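Local coordinates for protein SusD homolog (PDB 4MRU) that probably binds mucin O-glycans at the surface of a gut Bacteroides, as a SusD-like outer-membrane lipoprotein with a TPR-like helical fold, at residues A[163-174]-A[192-203]; A[304-312]-A[379-387]. All coordinates share one frame; numbering follows the deposited sequence.

The two contacts illustrate how one SusD-like chain joins its parts by different means. Contact 1 packs helix 152-173 against helix 192-209, and contact 2 sets helix 304-309 and the residues after it against an irregular loop; they share no element and lie on opposite sides of the chain's centre, their nearest atoms about 28 Å apart. Both are largely buried, but contact 1 covers roughly three times the area. Its leucine seam lies beneath a salt-bridge network of Asp167, Glu171 and Arg196. In contact 2 a single tyrosine-aspartate hydrogen bond, waters and a small apolar cluster do the work, and the aspartate also shapes its own turn.

Contact 1 (A[163-174]-A[192-203]); sequences LEEADQALEDNM and LQQWRLFLHSLQ. With EDO (1,2-ethanediol), chain E.
Asp167 meets the edge of the Arg196 guanidinium, the two planes nearly coplanar (20° apart), and the arginine grips side-on with two nitrogens. Arg196 NE donates to Asp167 OD1 at 2.7 Å and Arg196 NH2 to Asp167 OD2 at 3.2 Å, each oxygen being met on its syn side, about 30° out of the carboxylate plane. His200 takes the same carboxylate differently: its ring stands nearly upright to it, and NE2, 2.7 Å from Asp167 OD2, reaches it from the face opposite to Arg196 NH2. With CG anti to the backbone N (chi1 -162°), Asp167 holds its carboxylate between two residues one helical turn apart. ND1 of His200 is hydrogen-bonded to Gly230 O. Glu171 adds charge alone: its OE2 sits 3.4 Å from Arg196 NH2 but well out of the guanidinium plane, while its CB lies near the rim of one face and His200 CE1 near the rim of the other.

The pair is a roughly antiparallel helical hairpin, its axes 9.8 Å apart, of the kind from which TPR-like folds are built. Beneath the charges runs a leucine seam. Leu199 pushes CD1 to 3.6 Å from Leu163 O and against the backbone N of Asp167, with CD2 against its CB. Leu170 slides past the aliphatic part of Arg196, CB to CG 3.9 Å, and its methyls reach Leu192 and Trp195. At one end the selenium of Met174 lies 3.6 Å from Arg196 CD. At the other, an ethanediol, probably from the crystallisation liquor, bridges Gln203 and Asp167 OD2, while Leu163 and Leu202 extend to helix 104-125.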
loop_
_atom_site.group_PDB
_atom_site.type_symbol
_atom_site.label_atom_id
_atom_site.label_comp_id
_atom_site.label_asym_id
_atom_site.label_seq_id
_atom_site.Cartn_x
_atom_site.Cartn_y
_atom_site.Cartn_z
ATOM N N LEU A 163 14.765 2.123 12.595
ATOM C CA LEU A 163 15.030 3.059 11.524
ATOM C C LEU A 163 16.070 4.091 11.965
ATOM O O LEU A 163 16.940 4.461 11.149
ATOM C CB LEU A 163 13.757 3.756 11.037
ATOM C CG LEU A 163 12.848 2.773 10.300
ATOM C CD1 LEU A 163 11.537 3.443 9.928
ATOM C CD2 LEU A 163 13.562 2.183 9.084
ATOM N N GLU A 164 15.979 4.578 13.202
ATOM C CA GLU A 164 16.985 5.543 13.694
ATOM C C GLU A 164 18.345 4.932 13.775
ATOM O O GLU A 164 19.357 5.580 13.452
ATOM C CB GLU A 164 16.615 6.109 15.055
ATOM C CG GLU A 164 15.625 7.249 14.961
ATOM C CD GLU A 164 15.741 8.228 16.109
ATOM O OE1 GLU A 164 16.355 7.889 17.143
ATOM O OE2 GLU A 164 15.214 9.342 15.946
ATOM N N GLU A 165 18.408 3.698 14.244
ATOM C CA GLU A 165 19.693 2.986 14.297
ATOM C C GLU A 165 20.279 2.796 12.885
ATOM O O GLU A 165 21.472 3.023 12.679
ATOM C CB GLU A 165 19.554 1.629 14.946
ATOM C CG GLU A 165 19.313 1.649 16.437
ATOM C CD GLU A 165 18.763 0.319 16.983
ATOM O OE1 GLU A 165 18.636 -0.708 16.254
ATOM O OE2 GLU A 165 18.448 0.314 18.170
ATOM N N ALA A 166 19.445 2.424 11.906
ATOM C CA ALA A 166 19.929 2.278 10.540
ATOM C C ALA A 166 20.385 3.607 9.990
ATOM O O ALA A 166 21.436 3.691 9.309
ATOM C CB ALA A 166 18.868 1.682 9.643
ATOM N N ASP A 167 19.603 4.653 10.241
ATOM C CA ASP A 167 19.939 5.946 9.707
ATOM C C ASP A 167 21.259 6.456 10.227
ATOM O O ASP A 167 22.055 7.033 9.472
ATOM C CB ASP A 167 18.847 6.959 10.064
ATOM C CG ASP A 167 18.900 8.177 9.198
ATOM O OD1 ASP A 167 19.400 8.078 8.064
ATOM O OD2 ASP A 167 18.421 9.247 9.639
ATOM N N GLN A 168 21.490 6.304 11.526
ATOM C CA GLN A 168 22.779 6.715 12.092
ATOM C C GLN A 168 23.949 6.001 11.415
ATOM O O GLN A 168 25.003 6.621 11.145
ATOM C CB GLN A 168 22.810 6.443 13.592
ATOM C CG GLN A 168 24.105 6.896 14.269
ATOM C CD GLN A 168 24.190 6.500 15.726
ATOM O OE1 GLN A 168 23.405 5.693 16.224
ATOM N NE2 GLN A 168 25.166 7.069 16.419
ATOM N N ALA A 169 23.783 4.705 11.131
ATOM C CA ALA A 169 24.873 3.931 10.589
ATOM C C ALA A 169 25.127 4.333 9.129
ATOM O O ALA A 169 26.280 4.405 8.694
ATOM C CB ALA A 169 24.606 2.435 10.717
ATOM N N LEU A 170 24.066 4.642 8.391
ATOM C CA LEU A 170 24.213 5.146 7.034
ATOM C C LEU A 170 24.892 6.531 7.007
ATOM O O LEU A 170 25.849 6.753 6.245
ATOM C CB LEU A 170 22.866 5.252 6.350
ATOM C CG LEU A 170 22.233 3.892 6.023
ATOM C CD1 LEU A 170 20.877 4.137 5.401
ATOM C CD2 LEU A 170 23.107 3.024 5.119
ATOM N N GLU A 171 24.396 7.441 7.840
ATOM C CA GLU A 171 24.965 8.762 7.915
ATOM C C GLU A 171 26.431 8.704 8.317
ATOM O O GLU A 171 27.232 9.421 7.748
ATOM C CB GLU A 171 24.206 9.588 8.917
ATOM C CG GLU A 171 24.690 11.028 9.108
ATOM C CD GLU A 171 23.895 11.724 10.200
ATOM O OE1 GLU A 171 24.106 11.410 11.390
ATOM O OE2 GLU A 171 23.024 12.533 9.886
ATOM N N ASP A 172 26.780 7.902 9.325
ATOM C CA ASP A 172 28.160 7.851 9.807
ATOM C C ASP A 172 29.130 7.165 8.857
ATOM O O ASP A 172 30.352 7.350 8.999
ATOM C CB ASP A 172 28.250 7.125 11.139
ATOM C CG ASP A 172 27.606 7.907 12.276
ATOM O OD1 ASP A 172 27.370 9.118 12.127
ATOM O OD2 ASP A 172 27.346 7.296 13.335
ATOM N N ASN A 173 28.632 6.387 7.896
ATOM C CA ASN A 173 29.527 5.662 6.984
ATOM C C ASN A 173 29.435 6.016 5.491
ATOM O O ASN A 173 30.253 5.556 4.687
ATOM C CB ASN A 173 29.287 4.175 7.140
ATOM C CG ASN A 173 29.774 3.684 8.465
ATOM O OD1 ASN A 173 30.971 3.518 8.659
ATOM N ND2 ASN A 173 28.858 3.497 9.408
HETATM N N MSE A 174 28.493 6.859 5.125
HETATM C CA MSE A 174 28.338 7.177 3.719
HETATM C C MSE A 174 29.440 8.086 3.228
HETATM O O MSE A 174 30.028 8.900 3.966
HETATM C CB MSE A 174 27.003 7.849 3.519
HETATM C CG MSE A 174 26.940 9.313 3.944
HETATM SE SE MSE A 174 24.989 9.574 3.865
HETATM C CE MSE A 174 24.989 11.403 4.681
ATOM N N LEU A 192 23.926 5.414 -0.835
ATOM C CA LEU A 192 23.445 5.472 0.535
ATOM C C LEU A 192 22.676 6.758 0.828
ATOM O O LEU A 192 21.766 6.763 1.656
ATOM C CB LEU A 192 24.613 5.337 1.496
ATOM C CG LEU A 192 25.470 4.072 1.361
ATOM C CD1 LEU A 192 26.423 3.997 2.536
ATOM C CD2 LEU A 192 24.657 2.783 1.258
ATOM N N GLN A 193 23.020 7.849 0.145
ATOM C CA GLN A 193 22.294 9.114 0.266
ATOM C C GLN A 193 20.835 8.942 -0.092
ATOM O O GLN A 193 19.938 9.476 0.554
ATOM C CB GLN A 193 22.971 10.203 -0.632
ATOM C CG GLN A 193 24.366 10.606 -0.176
ATOM C CD GLN A 193 25.473 9.533 -0.364
ATOM O OE1 GLN A 193 25.309 8.552 -1.099
ATOM N NE2 GLN A 193 26.608 9.731 0.324
ATOM N N GLN A 194 20.573 8.169 -1.140
ATOM C CA GLN A 194 19.187 7.921 -1.551
ATOM C C GLN A 194 18.496 6.992 -0.570
ATOM O O GLN A 194 17.326 7.195 -0.287
ATOM C CB GLN A 194 19.125 7.371 -2.983
ATOM C CG GLN A 194 19.392 8.454 -4.022
ATOM C CD GLN A 194 19.414 7.885 -5.417
ATOM O OE1 GLN A 194 20.048 6.851 -5.676
ATOM N NE2 GLN A 194 18.681 8.510 -6.309
ATOM N N TRP A 195 19.200 5.970 -0.058
ATOM C CA TRP A 195 18.632 5.135 1.011
ATOM C C TRP A 195 18.198 5.990 2.207
ATOM O O TRP A 195 17.135 5.716 2.788
ATOM C CB TRP A 195 19.592 4.028 1.449
ATOM C CG TRP A 195 19.582 2.875 0.524
ATOM C CD1 TRP A 195 20.564 2.481 -0.322
ATOM C CD2 TRP A 195 18.478 1.985 0.305
ATOM N NE1 TRP A 195 20.171 1.371 -1.040
ATOM C CE2 TRP A 195 18.885 1.051 -0.687
ATOM C CE3 TRP A 195 17.182 1.907 0.820
ATOM C CZ2 TRP A 195 18.035 0.050 -1.159
ATOM C CZ3 TRP A 195 16.320 0.904 0.346
ATOM C CH2 TRP A 195 16.767 -0.039 -0.605
ATOM N N ARG A 196 18.941 7.054 2.548
ATOM C CA ARG A 196 18.488 7.909 3.670
ATOM C C ARG A 196 17.197 8.691 3.358
ATOM O O ARG A 196 16.331 8.818 4.216
ATOM C CB ARG A 196 19.581 8.884 4.131
ATOM C CG ARG A 196 20.761 8.129 4.744
ATOM C CD ARG A 196 21.724 9.091 5.417
ATOM N NE ARG A 196 21.108 9.601 6.613
ATOM C CZ ARG A 196 21.024 10.876 6.964
ATOM N NH1 ARG A 196 21.542 11.840 6.228
ATOM N NH2 ARG A 196 20.421 11.173 8.099
ATOM N N LEU A 197 17.071 9.212 2.141
ATOM C CA LEU A 197 15.853 9.875 1.737
ATOM C C LEU A 197 14.682 8.921 1.880
ATOM O O LEU A 197 13.602 9.271 2.434
ATOM C CB LEU A 197 15.950 10.371 0.300
ATOM C CG LEU A 197 17.019 11.443 0.039
ATOM C CD1 LEU A 197 17.015 11.788 -1.450
ATOM C CD2 LEU A 197 16.761 12.655 0.899
ATOM N N PHE A 198 14.885 7.702 1.400
ATOM C CA PHE A 198 13.814 6.720 1.480
ATOM C C PHE A 198 13.481 6.420 2.942
ATOM O O PHE A 198 12.304 6.346 3.329
ATOM C CB PHE A 198 14.173 5.421 0.752
ATOM C CG PHE A 198 13.246 4.316 1.046
ATOM C CD1 PHE A 198 11.969 4.316 0.495
ATOM C CD2 PHE A 198 13.612 3.292 1.891
ATOM C CE1 PHE A 198 11.077 3.298 0.781
ATOM C CE2 PHE A 198 12.722 2.283 2.186
ATOM C CZ PHE A 198 11.465 2.277 1.607
ATOM N N LEU A 199 14.504 6.191 3.737
ATOM C CA LEU A 199 14.265 5.890 5.168
ATOM C C LEU A 199 13.457 6.981 5.850
ATOM O O LEU A 199 12.522 6.706 6.609
ATOM C CB LEU A 199 15.603 5.699 5.873
ATOM C CG LEU A 199 15.660 5.273 7.322
ATOM C CD1 LEU A 199 16.978 4.546 7.555
ATOM C CD2 LEU A 199 15.528 6.459 8.250
ATOM N N HIS A 200 13.822 8.229 5.591
ATOM C CA HIS A 200 13.063 9.367 6.155
ATOM C C HIS A 200 11.621 9.446 5.640
ATOM O O HIS A 200 10.706 9.840 6.367
ATOM C CB HIS A 200 13.800 10.658 5.888
ATOM C CG HIS A 200 15.171 10.685 6.480
ATOM N ND1 HIS A 200 16.249 11.282 5.844
ATOM C CD2 HIS A 200 15.665 10.111 7.598
ATOM C CE1 HIS A 200 17.325 11.132 6.596
ATOM N NE2 HIS A 200 17.001 10.395 7.643
ATOM N N SER A 201 11.428 9.100 4.381
ATOM C CA SER A 201 10.113 9.064 3.800
ATOM C C SER A 201 9.244 7.959 4.476
ATOM O O SER A 201 8.105 8.169 4.766
ATOM C CB SER A 201 10.212 8.853 2.285
ATOM O OG SER A 201 11.058 9.839 1.694
ATOM N N LEU A 202 9.835 6.804 4.729
ATOM C CA LEU A 202 9.132 5.732 5.430
ATOM C C LEU A 202 8.794 6.145 6.853
ATOM O O LEU A 202 7.697 5.838 7.322
ATOM C CB LEU A 202 9.990 4.492 5.470
ATOM C CG LEU A 202 9.417 3.200 6.046
ATOM C CD1 LEU A 202 8.138 2.816 5.334
ATOM C CD2 LEU A 202 10.459 2.090 5.940
ATOM N N GLN A 203 9.722 6.817 7.549
ATOM C CA GLN A 203 9.420 7.361 8.881
ATOM C C GLN A 203 8.220 8.316 8.820
ATOM O O GLN A 203 7.354 8.282 9.686
ATOM C CB GLN A 203 10.596 8.100 9.471
ATOM C CG GLN A 203 11.784 7.244 9.855
ATOM C CD GLN A 203 13.030 8.091 10.169
ATOM O OE1 GLN A 203 13.341 9.067 9.475
ATOM N NE2 GLN A 203 13.742 7.709 11.230
HETATM C C1 EDO E . 16.079 10.307 12.247
HETATM O O1 EDO E . 16.271 9.059 11.581
HETATM C C2 EDO E . 15.667 11.331 11.217
HETATM O O2 EDO E . 14.302 11.061 10.924
#

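Contact 2 (A[304-312]-A[379-387]). With EDO (1,2-ethanediol), chain I.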
loop_
_atom_site.group_PDB
_atom_site.type_symbol
_atom_site.label_atom_id
_atom_site.label_comp_id
_atom_site.label_asym_id
_atom_site.label_seq_id
_atom_site.Cartn_x
_atom_site.Cartn_y
_atom_site.Cartn_z
ATOM N N ASP A 304 -15.612 -16.183 -17.697
ATOM C CA ASP A 304 -14.293 -15.576 -17.471
ATOM C C ASP A 304 -13.851 -14.709 -18.676
ATOM O O ASP A 304 -13.306 -13.604 -18.491
ATOM C CB ASP A 304 -13.243 -16.647 -17.190
ATOM C CG ASP A 304 -13.497 -17.405 -15.902
ATOM O OD1 ASP A 304 -14.508 -17.167 -15.237
ATOM O OD2 ASP A 304 -12.677 -18.286 -15.558
ATOM N N ASP A 305 -14.127 -15.160 -19.894
ATOM C CA ASP A 305 -13.726 -14.402 -21.075
ATOM C C ASP A 305 -14.428 -13.049 -21.115
ATOM O O ASP A 305 -13.816 -12.055 -21.475
ATOM C CB ASP A 305 -14.019 -15.164 -22.364
ATOM C CG ASP A 305 -13.298 -14.562 -23.564
ATOM O OD1 ASP A 305 -12.041 -14.567 -23.577
ATOM O OD2 ASP A 305 -13.988 -14.065 -24.485
ATOM N N ASP A 306 -15.708 -13.028 -20.723
ATOM C CA ASP A 306 -16.466 -11.765 -20.591
ATOM C C ASP A 306 -15.789 -10.768 -19.616
ATOM O O ASP A 306 -15.725 -9.556 -19.857
ATOM C CB ASP A 306 -17.900 -12.034 -20.089
ATOM C CG ASP A 306 -18.802 -12.733 -21.087
ATOM O OD1 ASP A 306 -18.602 -12.552 -22.285
ATOM O OD2 ASP A 306 -19.759 -13.469 -20.668
HETATM N N MSE A 307 -15.328 -11.274 -18.473
HETATM C CA MSE A 307 -14.680 -10.450 -17.436
HETATM C C MSE A 307 -13.331 -9.986 -17.901
HETATM O O MSE A 307 -12.925 -8.880 -17.611
HETATM C CB MSE A 307 -14.457 -11.213 -16.119
HETATM C CG MSE A 307 -15.689 -11.837 -15.477
HETATM SE SE MSE A 307 -17.031 -10.456 -14.979
HETATM C CE MSE A 307 -18.091 -10.716 -16.530
ATOM N N ILE A 308 -12.627 -10.831 -18.636
ATOM C CA ILE A 308 -11.287 -10.507 -19.117
ATOM C C ILE A 308 -11.343 -9.467 -20.233
ATOM O O ILE A 308 -10.576 -8.539 -20.245
ATOM C CB ILE A 308 -10.578 -11.775 -19.619
ATOM C CG1 ILE A 308 -10.161 -12.645 -18.429
ATOM C CG2 ILE A 308 -9.375 -11.445 -20.518
ATOM C CD1 ILE A 308 -9.882 -14.085 -18.817
ATOM N N THR A 309 -12.318 -9.585 -21.129
ATOM C CA THR A 309 -12.360 -8.710 -22.322
ATOM C C THR A 309 -13.219 -7.449 -22.161
ATOM O O THR A 309 -13.063 -6.523 -22.931
ATOM C CB THR A 309 -12.844 -9.476 -23.566
ATOM O OG1 THR A 309 -14.149 -10.011 -23.326
ATOM C CG2 THR A 309 -11.856 -10.632 -23.952
ATOM N N SER A 310 -14.096 -7.395 -21.171
ATOM C CA SER A 310 -15.031 -6.266 -21.063
ATOM C C SER A 310 -14.544 -5.132 -20.172
ATOM O O SER A 310 -15.194 -4.085 -20.080
ATOM C CB SER A 310 -16.358 -6.760 -20.516
ATOM O OG SER A 310 -16.876 -7.728 -21.402
ATOM N N TYR A 311 -13.449 -5.378 -19.452
ATOM C CA TYR A 311 -12.908 -4.419 -18.500
ATOM C C TYR A 311 -11.434 -4.141 -18.790
ATOM O O TYR A 311 -10.716 -4.995 -19.257
ATOM C CB TYR A 311 -13.076 -4.929 -17.059
ATOM C CG TYR A 311 -14.516 -5.225 -16.784
ATOM C CD1 TYR A 311 -15.418 -4.197 -16.556
ATOM C CD2 TYR A 311 -14.974 -6.529 -16.735
ATOM C CE1 TYR A 311 -16.758 -4.461 -16.331
ATOM C CE2 TYR A 311 -16.307 -6.807 -16.518
ATOM C CZ TYR A 311 -17.205 -5.766 -16.325
ATOM O OH TYR A 311 -18.535 -6.035 -16.105
ATOM N N SER A 312 -11.026 -2.918 -18.506
ATOM C CA SER A 312 -9.643 -2.492 -18.657
ATOM C C SER A 312 -8.711 -3.363 -17.813
ATOM O O SER A 312 -9.078 -3.782 -16.720
ATOM C CB SER A 312 -9.499 -1.025 -18.235
ATOM O OG SER A 312 -10.170 -0.170 -19.115
ATOM N N SER A 379 -17.443 9.833 -11.285
ATOM C CA SER A 379 -18.615 9.433 -12.045
ATOM C C SER A 379 -19.439 8.378 -11.301
ATOM O O SER A 379 -18.925 7.639 -10.445
ATOM C CB SER A 379 -18.196 8.882 -13.400
ATOM O OG SER A 379 -17.834 9.937 -14.245
ATOM N N GLY A 380 -20.704 8.287 -11.669
ATOM C CA GLY A 380 -21.494 7.104 -11.354
ATOM C C GLY A 380 -20.880 5.873 -12.044
ATOM O O GLY A 380 -20.165 5.995 -13.029
ATOM N N TYR A 381 -21.140 4.683 -11.520
ATOM C CA TYR A 381 -20.608 3.461 -12.134
ATOM C C TYR A 381 -21.572 2.831 -13.125
ATOM O O TYR A 381 -22.637 2.343 -12.743
ATOM C CB TYR A 381 -20.246 2.423 -11.084
ATOM C CG TYR A 381 -19.771 1.142 -11.745
ATOM C CD1 TYR A 381 -18.730 1.140 -12.645
ATOM C CD2 TYR A 381 -20.347 -0.066 -11.433
ATOM C CE1 TYR A 381 -18.308 -0.026 -13.267
ATOM C CE2 TYR A 381 -19.959 -1.229 -12.058
ATOM C CZ TYR A 381 -18.935 -1.221 -12.966
ATOM O OH TYR A 381 -18.545 -2.423 -13.527
ATOM N N THR A 382 -21.228 2.836 -14.412
ATOM C CA THR A 382 -22.032 2.079 -15.398
ATOM C C THR A 382 -21.291 0.821 -15.763
ATOM O O THR A 382 -20.229 0.879 -16.383
ATOM C CB THR A 382 -22.339 2.916 -16.651
ATOM O OG1 THR A 382 -23.014 4.122 -16.250
ATOM C CG2 THR A 382 -23.220 2.149 -17.624
ATOM N N ASP A 383 -21.838 -0.333 -15.367
ATOM C CA ASP A 383 -21.274 -1.628 -15.730
ATOM C C ASP A 383 -21.566 -1.877 -17.202
ATOM O O ASP A 383 -22.723 -1.983 -17.582
ATOM C CB ASP A 383 -21.888 -2.690 -14.852
ATOM C CG ASP A 383 -21.342 -4.097 -15.112
ATOM O OD1 ASP A 383 -20.479 -4.273 -16.010
ATOM O OD2 ASP A 383 -21.831 -5.034 -14.414
ATOM N N PRO A 384 -20.534 -1.972 -18.054
ATOM C CA PRO A 384 -20.821 -2.236 -19.465
ATOM C C PRO A 384 -21.559 -3.561 -19.688
ATOM O O PRO A 384 -22.227 -3.700 -20.702
ATOM C CB PRO A 384 -19.411 -2.299 -20.105
ATOM C CG PRO A 384 -18.506 -2.725 -18.946
ATOM C CD PRO A 384 -19.075 -1.946 -17.792
ATOM N N LEU A 385 -21.501 -4.508 -18.746
ATOM C CA LEU A 385 -22.311 -5.745 -18.859
ATOM C C LEU A 385 -23.679 -5.645 -18.194
ATOM O O LEU A 385 -24.465 -6.587 -18.230
ATOM C CB LEU A 385 -21.519 -6.956 -18.319
ATOM C CG LEU A 385 -20.227 -7.221 -19.097
ATOM C CD1 LEU A 385 -19.515 -8.436 -18.533
ATOM C CD2 LEU A 385 -20.478 -7.429 -20.585
ATOM N N GLY A 386 -23.962 -4.509 -17.581
ATOM C CA GLY A 386 -25.299 -4.213 -17.087
ATOM C C GLY A 386 -25.698 -4.827 -15.737
ATOM O O GLY A 386 -26.846 -4.677 -15.319
ATOM N N SER A 387 -24.771 -5.483 -15.048
ATOM C CA SER A 387 -25.119 -6.226 -13.834
ATOM C C SER A 387 -24.961 -5.462 -12.521
ATOM O O SER A 387 -25.728 -5.705 -11.604
ATOM C CB SER A 387 -24.236 -7.475 -13.684
ATOM O OG SER A 387 -24.394 -8.354 -14.754
HETATM C C1 EDO I . -17.224 5.761 -14.932
HETATM O O1 EDO I . -17.150 6.059 -16.339
HETATM C C2 EDO I . -17.605 4.301 -14.689
HETATM O O2 EDO I . -18.882 3.896 -15.272
HETATM O O HOH W 1 -18.828 -5.138 -12.810
HETATM O O HOH W 2 -20.243 -7.341 -14.313
#
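Tyr311 points its hydroxyl at Asp383, OH donating to OD1 at 2.6 Å from the syn side, with ring and carboxylate planes 38° apart. Leu385 N reaches Asp383 OD1 at 2.9 Å from the opposite face of the carboxylate plane, which makes an Asx turn within the type I beta turn from Asp383 to Gly386; Ser387 N binds the other oxygen, OD2, from above its plane. A CG anti to the backbone N (chi1 -178°) carries the carboxylate to where it can serve both its own loop and the tyrosine. With an alanine here, the Tyr311 hydroxyl and the amides of Leu385 and Ser387 would probably lose their carboxylate acceptors, and the turn would be freer to shift.

The tight side of the contact is apolar. Leu385 CD1 touches both Tyr311 OH and Met307 CE, the latter at 3.4 Å, closer than carbons usually pack, and CD2 rests on Ser310 OG. That serine hydroxyl is turned back to Asp306 O, 2.7 Å away and on a lone pair of the carbonyl. Pro384 brings CG to 3.6 Å from Tyr311 CE1.

The other side is looser and wet. One water donates to both Tyr311 OH and Asp383 OD2, 2.8 Å from each; a second donates to Tyr381 OH and only weakly to Tyr311 OH. Tyr381 OH is also hydrogen-bonded to Gly293 O, and the Tyr381 side chain touches Ala262 and Cys266 of helix 262-270. On the other segment, Ile308 O receives Arg259 NE, and the backbone of Ser312 pairs with Val260, tying helix 304-309 and the residues that follow it to strand 258-260.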